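Local atomic coordinates of probable GGDEF family protein (Chromobacterium violaceum, PDB entry 3NJA), a protein that is of unknown function but carries a PAS domain that probably serves as the sensory or signal-receiving part of a GGDEF family protein. Residues R78-Y84 / L96-I102; G28-W32 / F47-E51; A16-S20 / S33-I39. All coordinates share one frame. Residues are numbered along the deposited sequence.

Contact 1. Residues R78-Y84 / L96-I102; sequences RPFDVEY and LLERNHI. With SO4 (sulfate ion), chain G.
This contact belongs to a beta hairpin of the PAS domain, built from strands 80-87 and 93-104. The segments run antiparallel, with axes 4.7 Å apart at closest approach and N-to-C directions 147° apart. Phe80-Asn100, Val82-Glu98 and Tyr84-Leu96 are hydrogen-bonded pairs. Asp81-Arg99 and Glu83-Leu97 are non-hydrogen-bonded pairs. The backbone bonds include Asn100 N to Phe80 O (2.6 Å), Val82 N to Glu98 O (3.0 Å), Glu98 N to Val82 O (2.9 Å), Tyr84 N to Leu96 O (3.2 Å) and Leu96 N to Tyr84 O (2.8 Å).

Phe80 and Tyr84 both take chi1 p, which turns their rings across the partner strand. Asn100 CB lies over the Phe80 ring in a CH-pi contact, 3.6 Å from its centroid. Tyr84 OH donates to Glu98 OE1 at 2.6 Å, and OE1 also hydrogen-bonds a glycerol, probably from the crystallisation liquor. Asn100 ND2 donates to Glu98 OE2 at 3.1 Å. The face of Phe80, Val82, Tyr84, Leu96, Glu98 and Asn100 packs against a second subunit, whose His73 stacks on Phe80.

The face of Asp81, Glu83, Leu97 and Arg99 carries a salt bridge, Arg99 NH2 to Asp81 OD1 at 3.2 Å. The extended Arg99 also donates from NE to sulfate O4 (2.9 Å) and from NH1 to sulfate O3 (2.7 Å). Pro79 CB sits over the His101 ring, 3.9 Å from its centroid. Glu83 makes salt bridges to Arg72 and Arg68 of a third subunit.

Strand 110-119 pairs with the far edge of 93-104, giving the antiparallel three-stranded sheet formed by the C-terminal strands of a PAS fold.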
# COMPACT_ATOMS: atom_id res chain seq x y z
N ARG B 78 3.45 8.02 0.15
CA ARG B 78 2.94 6.69 0.40
C ARG B 78 2.66 6.58 1.89
O ARG B 78 3.48 6.04 2.64
CB ARG B 78 3.96 5.63 -0.04
CG ARG B 78 4.21 5.61 -1.55
CD ARG B 78 3.04 4.99 -2.30
NE ARG B 78 3.16 3.53 -2.37
CZ ARG B 78 2.15 2.71 -2.65
NH1 ARG B 78 0.93 3.18 -2.88
NH2 ARG B 78 2.36 1.40 -2.68
N PRO B 79 1.50 7.10 2.32
CA PRO B 79 1.28 7.31 3.74
C PRO B 79 1.17 5.98 4.50
O PRO B 79 0.98 4.92 3.89
CB PRO B 79 -0.06 8.08 3.78
CG PRO B 79 -0.51 8.22 2.36
CD PRO B 79 0.25 7.21 1.56
N PHE B 80 1.33 6.03 5.82
CA PHE B 80 1.20 4.83 6.65
C PHE B 80 0.97 5.14 8.12
O PHE B 80 1.17 6.27 8.58
CB PHE B 80 2.42 3.93 6.50
CG PHE B 80 3.70 4.58 6.92
CD1 PHE B 80 4.28 4.29 8.15
CD2 PHE B 80 4.34 5.49 6.07
CE1 PHE B 80 5.47 4.88 8.54
CE2 PHE B 80 5.53 6.09 6.45
CZ PHE B 80 6.09 5.78 7.69
N ASP B 81 0.57 4.10 8.85
CA ASP B 81 0.31 4.22 10.26
C ASP B 81 1.40 3.59 11.11
O ASP B 81 2.11 2.69 10.67
CB ASP B 81 -1.03 3.56 10.59
CG ASP B 81 -2.18 4.22 9.87
OD1 ASP B 81 -2.31 5.47 9.95
OD2 ASP B 81 -2.96 3.48 9.23
N VAL B 82 1.52 4.10 12.34
CA VAL B 82 2.34 3.48 13.37
C VAL B 82 1.64 3.65 14.73
O VAL B 82 1.13 4.72 15.04
CB VAL B 82 3.73 4.11 13.45
CG1 VAL B 82 4.67 3.18 14.17
CG2 VAL B 82 4.27 4.39 12.06
N GLU B 83 1.58 2.57 15.50
CA GLU B 83 1.08 2.63 16.87
C GLU B 83 2.24 2.46 17.83
O GLU B 83 3.16 1.68 17.58
CB GLU B 83 0.08 1.52 17.15
CG GLU B 83 -1.28 1.69 16.53
CD GLU B 83 -2.34 0.97 17.33
OE1 GLU B 83 -2.17 0.86 18.57
OE2 GLU B 83 -3.34 0.52 16.74
N TYR B 84 2.20 3.18 18.93
CA TYR B 84 3.21 3.03 19.95
C TYR B 84 2.81 3.82 21.19
O TYR B 84 2.07 4.81 21.11
CB TYR B 84 4.56 3.54 19.43
CG TYR B 84 4.53 5.00 19.04
CD1 TYR B 84 4.70 6.00 19.99
CD2 TYR B 84 4.32 5.38 17.72
CE1 TYR B 84 4.67 7.33 19.63
CE2 TYR B 84 4.29 6.71 17.35
CZ TYR B 84 4.46 7.68 18.31
OH TYR B 84 4.42 9.00 17.94
N LEU B 96 -0.55 5.89 21.24
CA LEU B 96 -0.71 6.81 20.11
C LEU B 96 -0.94 6.15 18.74
O LEU B 96 -0.36 5.09 18.43
CB LEU B 96 0.49 7.76 20.04
CG LEU B 96 0.37 9.04 20.88
CD1 LEU B 96 -0.46 8.82 22.14
CD2 LEU B 96 1.74 9.64 21.21
N LEU B 97 -1.78 6.77 17.93
CA LEU B 97 -1.85 6.43 16.51
C LEU B 97 -1.26 7.57 15.68
O LEU B 97 -1.62 8.73 15.85
CB LEU B 97 -3.27 6.13 16.06
CG LEU B 97 -3.31 5.68 14.59
CD1 LEU B 97 -2.42 4.47 14.40
CD2 LEU B 97 -4.72 5.38 14.14
N GLU B 98 -0.34 7.23 14.78
CA GLU B 98 0.40 8.25 14.06
C GLU B 98 0.32 8.00 12.56
O GLU B 98 0.67 6.93 12.07
CB GLU B 98 1.86 8.25 14.51
CG GLU B 98 2.76 9.29 13.85
CD GLU B 98 4.23 9.10 14.23
OE1 GLU B 98 4.61 9.47 15.37
OE2 GLU B 98 5.01 8.58 13.40
N ARG B 99 -0.16 8.99 11.83
CA ARG B 99 -0.22 8.83 10.39
C ARG B 99 0.96 9.55 9.76
O ARG B 99 1.20 10.73 10.04
CB ARG B 99 -1.56 9.30 9.83
CG ARG B 99 -1.86 8.69 8.49
CD ARG B 99 -3.17 9.16 7.91
NE ARG B 99 -3.32 8.71 6.53
CZ ARG B 99 -3.07 7.48 6.11
NH1 ARG B 99 -3.24 7.18 4.82
NH2 ARG B 99 -2.66 6.54 6.95
N ASN B 100 1.69 8.82 8.92
CA ASN B 100 2.89 9.36 8.28
C ASN B 100 2.69 9.54 6.81
O ASN B 100 2.09 8.71 6.14
CB ASN B 100 4.09 8.45 8.52
CG ASN B 100 4.45 8.35 9.98
OD1 ASN B 100 5.47 8.88 10.42
ND2 ASN B 100 3.58 7.70 10.76
N HIS B 101 3.20 10.67 6.32
CA HIS B 101 3.21 11.00 4.91
C HIS B 101 4.65 11.33 4.55
O HIS B 101 5.33 12.03 5.29
CB HIS B 101 2.35 12.24 4.68
CG HIS B 101 0.89 12.01 4.92
ND1 HIS B 101 0.02 11.68 3.91
CD2 HIS B 101 0.16 12.05 6.06
CE1 HIS B 101 -1.20 11.54 4.41
NE2 HIS B 101 -1.14 11.76 5.71
N ILE B 102 5.12 10.81 3.42
CA ILE B 102 6.48 11.09 2.99
C ILE B 102 6.50 12.12 1.87
O ILE B 102 5.60 12.15 1.04
CB ILE B 102 7.15 9.83 2.47
CG1 ILE B 102 6.80 8.65 3.38
CG2 ILE B 102 8.66 10.04 2.32
CD1 ILE B 102 7.49 7.37 3.01
S SO4 G . -4.70 9.76 3.27
O1 SO4 G . -4.88 10.92 2.41
O2 SO4 G . -5.59 8.70 2.81
O3 SO4 G . -3.31 9.31 3.16
O4 SO4 G . -4.98 10.13 4.66

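Contact 2. Residues G28-W32 / F47-E51; sequences GRLEW and FDATE
Segment 28-32 enters strand 30-32 through Gly28, whose phi of 73° favours glycine. Segment 47-51 is irregular until Glu51 starts a helix, with Thr50 at its N-cap position. Their end-to-end directions differ by 129°. The CA atoms of Leu30 and Ala49 lie 5.0 Å apart, and here Leu30 N donates to Ala49 O at 3.2 Å. Ala49 adopts a left-handed backbone conformation (phi/psi 52/61°).

Leu30 points toward the loop in a t,p rotamer, and its CD2 lies 3.8 Å from Thr50 O. The six-membered ring of Trp32 (chi1 m) and the ring of Phe47 (chi1 t) form an offset stack, centroids 4.6 Å apart and planes at 9°. On the far side of the strand, Arg29 NH2 and Glu31 OE2 form a salt bridge at 3.2 Å.

The contact ties the short PAS strand to the loop between helices 34-40 and 51-56. Strand 19-24 pairs with 30-32, Trp32 also meets His37 and Phe40 of helix 34-40, and Phe47 rests on Ala53 of helix 51-56.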
# COMPACT_ATOMS: atom_id res chain seq x y z
N GLY B 28 21.29 3.72 -15.69
CA GLY B 28 20.20 3.79 -16.65
C GLY B 28 20.05 2.47 -17.36
O GLY B 28 19.11 2.26 -18.14
N ARG B 29 20.99 1.56 -17.10
CA ARG B 29 21.03 0.26 -17.76
C ARG B 29 19.77 -0.53 -17.44
O ARG B 29 19.32 -0.52 -16.30
CB ARG B 29 22.27 -0.53 -17.32
CG ARG B 29 22.73 -1.58 -18.32
CD ARG B 29 23.29 -2.79 -17.59
NE ARG B 29 23.92 -2.42 -16.32
CZ ARG B 29 24.26 -3.28 -15.36
NH1 ARG B 29 24.83 -2.84 -14.24
NH2 ARG B 29 24.02 -4.57 -15.52
N LEU B 30 19.21 -1.19 -18.44
CA LEU B 30 18.03 -2.01 -18.21
C LEU B 30 18.33 -3.48 -18.53
O LEU B 30 18.60 -3.82 -19.67
CB LEU B 30 16.87 -1.50 -19.06
CG LEU B 30 15.58 -2.33 -18.96
CD1 LEU B 30 15.09 -2.37 -17.52
CD2 LEU B 30 14.50 -1.79 -19.88
N GLU B 31 18.28 -4.34 -17.51
CA GLU B 31 18.59 -5.76 -17.71
C GLU B 31 17.34 -6.56 -18.00
O GLU B 31 16.39 -6.55 -17.21
CB GLU B 31 19.31 -6.35 -16.50
CG GLU B 31 20.59 -5.63 -16.11
CD GLU B 31 21.34 -6.31 -14.96
OE1 GLU B 31 21.08 -5.98 -13.77
OE2 GLU B 31 22.20 -7.18 -15.24
N TRP B 32 17.34 -7.28 -19.11
CA TRP B 32 16.23 -8.15 -19.45
C TRP B 32 16.66 -9.60 -19.49
O TRP B 32 17.72 -9.91 -20.02
CB TRP B 32 15.64 -7.77 -20.80
CG TRP B 32 14.68 -6.64 -20.71
CD1 TRP B 32 14.37 -5.91 -19.60
CD2 TRP B 32 13.90 -6.11 -21.78
NE1 TRP B 32 13.43 -4.96 -19.91
CE2 TRP B 32 13.12 -5.06 -21.24
CE3 TRP B 32 13.76 -6.42 -23.13
CZ2 TRP B 32 12.24 -4.31 -22.02
CZ3 TRP B 32 12.88 -5.68 -23.90
CH2 TRP B 32 12.13 -4.63 -23.34
N PHE B 47 18.80 -4.86 -29.01
CA PHE B 47 17.91 -3.92 -28.37
C PHE B 47 18.66 -3.07 -27.36
O PHE B 47 19.38 -3.58 -26.49
CB PHE B 47 16.75 -4.66 -27.73
CG PHE B 47 15.99 -3.83 -26.75
CD1 PHE B 47 14.95 -3.02 -27.18
CD2 PHE B 47 16.33 -3.84 -25.41
CE1 PHE B 47 14.26 -2.23 -26.27
CE2 PHE B 47 15.64 -3.06 -24.49
CZ PHE B 47 14.60 -2.26 -24.92
N ASP B 48 18.47 -1.75 -27.47
CA ASP B 48 19.23 -0.76 -26.71
C ASP B 48 19.30 -0.99 -25.20
O ASP B 48 20.24 -0.51 -24.56
CB ASP B 48 18.68 0.65 -26.96
CG ASP B 48 18.81 1.08 -28.41
OD1 ASP B 48 19.96 1.18 -28.90
OD2 ASP B 48 17.76 1.32 -29.05
N ALA B 49 18.31 -1.67 -24.63
CA ALA B 49 18.25 -1.88 -23.18
C ALA B 49 18.38 -0.59 -22.37
O ALA B 49 19.32 -0.43 -21.59
CB ALA B 49 19.31 -2.89 -22.73
N THR B 50 17.43 0.33 -22.57
CA THR B 50 17.35 1.56 -21.79
C THR B 50 15.89 1.83 -21.46
O THR B 50 14.99 1.24 -22.08
CB THR B 50 17.87 2.77 -22.57
OG1 THR B 50 17.72 3.95 -21.77
CG2 THR B 50 17.06 2.96 -23.82
N GLU B 51 15.64 2.72 -20.50
CA GLU B 51 14.25 3.03 -20.18
C GLU B 51 13.51 3.66 -21.37
O GLU B 51 12.36 3.29 -21.65
CB GLU B 51 14.09 3.88 -18.92
CG GLU B 51 12.63 3.95 -18.47
CD GLU B 51 12.44 4.61 -17.10
OE1 GLU B 51 11.41 4.32 -16.43
OE2 GLU B 51 13.32 5.41 -16.69

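Contact 3. Residues A16-S20 / S33-I39; sequences AGIGS and SQAVHDI
Gly19, which has no side chain, and the small Ala35 let the start of strand 19-24 lie close against the first turn of helix 34-40. Ser33 is the N-cap residue. With chi1 p, its OG accepts a weak capping bond from Ala35 N at 3.3 Å. The same OG accepts a weak bond from Ser20 N at 3.4 Å. In return Ser33 N donates to Ser20 O at 3.2 Å, so the backbone just before the helix is held to the strand. The Ser20 CA-to-CB bond points away from the helix.

Gly19 and Val36 have CA atoms only 4.4 Å apart. Val36 (chi1 t) places CG2 3.6 Å from Gly19 CA and 3.5 Å from Ser20 O. A CB on Gly19 would point at the helix and fall 2.6 Å from Val36 CG2, so a side chain would clash there. Ala35 points toward the strand, its CB 3.1 Å from Ile18 O and 3.9 Å from Gly19 CA. Ile18 points away from the helix and packs on Ile118 of a second subunit. Ala16 CB reaches Asp38 OD2 at 3.3 Å, although Ala16 is poorly ordered. Asp38 (chi1 m) accepts from Gln34 NE2 at OD1, 2.7 Å away.

Helix 34-40 directly follows strand 30-32, the antiparallel partner of 19-24. Gly19 and Ser20 pair with an antiparallel strand of the second subunit, so the sheet continues across the interface.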
# COMPACT_ATOMS: atom_id res chain seq x y z
N ALA B 16 7.41 -18.45 -23.52
CA ALA B 16 8.66 -18.40 -22.76
C ALA B 16 8.42 -18.09 -21.28
O ALA B 16 9.35 -18.13 -20.48
CB ALA B 16 9.61 -17.38 -23.36
N GLY B 17 7.17 -17.78 -20.94
CA GLY B 17 6.78 -17.58 -19.56
C GLY B 17 7.08 -16.20 -18.99
O GLY B 17 7.28 -15.23 -19.73
N ILE B 18 7.11 -16.13 -17.66
CA ILE B 18 7.37 -14.89 -16.92
C ILE B 18 8.71 -14.26 -17.32
O ILE B 18 9.70 -14.96 -17.56
CB ILE B 18 7.37 -15.15 -15.38
CG1 ILE B 18 6.07 -15.83 -14.92
CG2 ILE B 18 7.60 -13.85 -14.59
CD1 ILE B 18 5.96 -17.31 -15.29
N GLY B 19 8.74 -12.93 -17.39
CA GLY B 19 9.99 -12.23 -17.63
C GLY B 19 10.40 -11.46 -16.39
O GLY B 19 9.54 -10.97 -15.65
N SER B 20 11.70 -11.35 -16.15
CA SER B 20 12.17 -10.52 -15.05
C SER B 20 13.20 -9.52 -15.52
O SER B 20 13.94 -9.77 -16.47
CB SER B 20 12.68 -11.35 -13.84
OG SER B 20 13.64 -12.33 -14.22
N SER B 33 15.83 -10.49 -18.94
CA SER B 33 16.00 -11.91 -19.19
C SER B 33 15.50 -12.17 -20.60
O SER B 33 14.66 -11.43 -21.09
CB SER B 33 15.21 -12.76 -18.18
OG SER B 33 13.82 -12.70 -18.44
N GLN B 34 16.01 -13.21 -21.25
CA GLN B 34 15.56 -13.52 -22.61
C GLN B 34 14.04 -13.70 -22.63
O GLN B 34 13.39 -13.56 -23.66
CB GLN B 34 16.27 -14.75 -23.17
CG GLN B 34 15.79 -15.21 -24.56
CD GLN B 34 16.08 -14.19 -25.66
OE1 GLN B 34 17.22 -13.76 -25.86
NE2 GLN B 34 15.04 -13.81 -26.40
N ALA B 35 13.46 -14.00 -21.47
CA ALA B 35 12.02 -14.18 -21.36
C ALA B 35 11.25 -12.89 -21.62
O ALA B 35 10.13 -12.93 -22.14
CB ALA B 35 11.66 -14.77 -20.01
N VAL B 36 11.84 -11.75 -21.24
CA VAL B 36 11.23 -10.45 -21.50
C VAL B 36 11.32 -10.12 -22.99
O VAL B 36 10.31 -9.87 -23.65
CB VAL B 36 11.93 -9.32 -20.71
CG1 VAL B 36 11.42 -7.96 -21.15
CG2 VAL B 36 11.75 -9.51 -19.19
N HIS B 37 12.55 -10.13 -23.50
CA HIS B 37 12.79 -9.96 -24.92
C HIS B 37 11.78 -10.74 -25.74
O HIS B 37 11.41 -10.33 -26.84
CB HIS B 37 14.19 -10.43 -25.28
CG HIS B 37 15.24 -9.41 -25.05
ND1 HIS B 37 15.40 -8.30 -25.85
CD2 HIS B 37 16.19 -9.31 -24.09
CE1 HIS B 37 16.40 -7.57 -25.40
NE2 HIS B 37 16.90 -8.16 -24.33
N ASP B 38 11.36 -11.88 -25.20
CA ASP B 38 10.43 -12.74 -25.91
C ASP B 38 9.02 -12.17 -25.88
O ASP B 38 8.31 -12.24 -26.88
CB ASP B 38 10.45 -14.17 -25.34
CG ASP B 38 11.70 -14.95 -25.75
OD1 ASP B 38 12.42 -14.50 -26.67
OD2 ASP B 38 11.96 -16.01 -25.14
N ILE B 39 8.61 -11.59 -24.76
CA ILE B 39 7.27 -11.03 -24.73
C ILE B 39 7.22 -9.71 -25.50
O ILE B 39 6.17 -9.31 -26.01
CB ILE B 39 6.70 -10.92 -23.30
CG1 ILE B 39 6.43 -9.47 -22.93
CG2 ILE B 39 7.63 -11.56 -22.27
CD1 ILE B 39 5.95 -9.36 -21.51

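Contacts 2 and 3 lie on one side of the chain's centre, their own centres 14 Å apart. Contact 1 lies on the opposite side, 37 Å from contact 2 and 38 Å from contact 3 between centres. Along the chain the segments of contacts 2 and 3 alternate, and contact 1 follows both. Contacts 2 and 3 share the sheet of strands 19-24 and 30-32. They touch where His37 CE1 lies 3.7 Å from both Trp32 CE3 and Phe47 CD2. Within this chain, contact 1 lies in another sheet, of strands 80-87, 93-104 and 110-119. Contacts 1 and 3 meet the second subunit. Strand 19-24 pairs with a strand there, consistent with a PAS sheet completed across two copies.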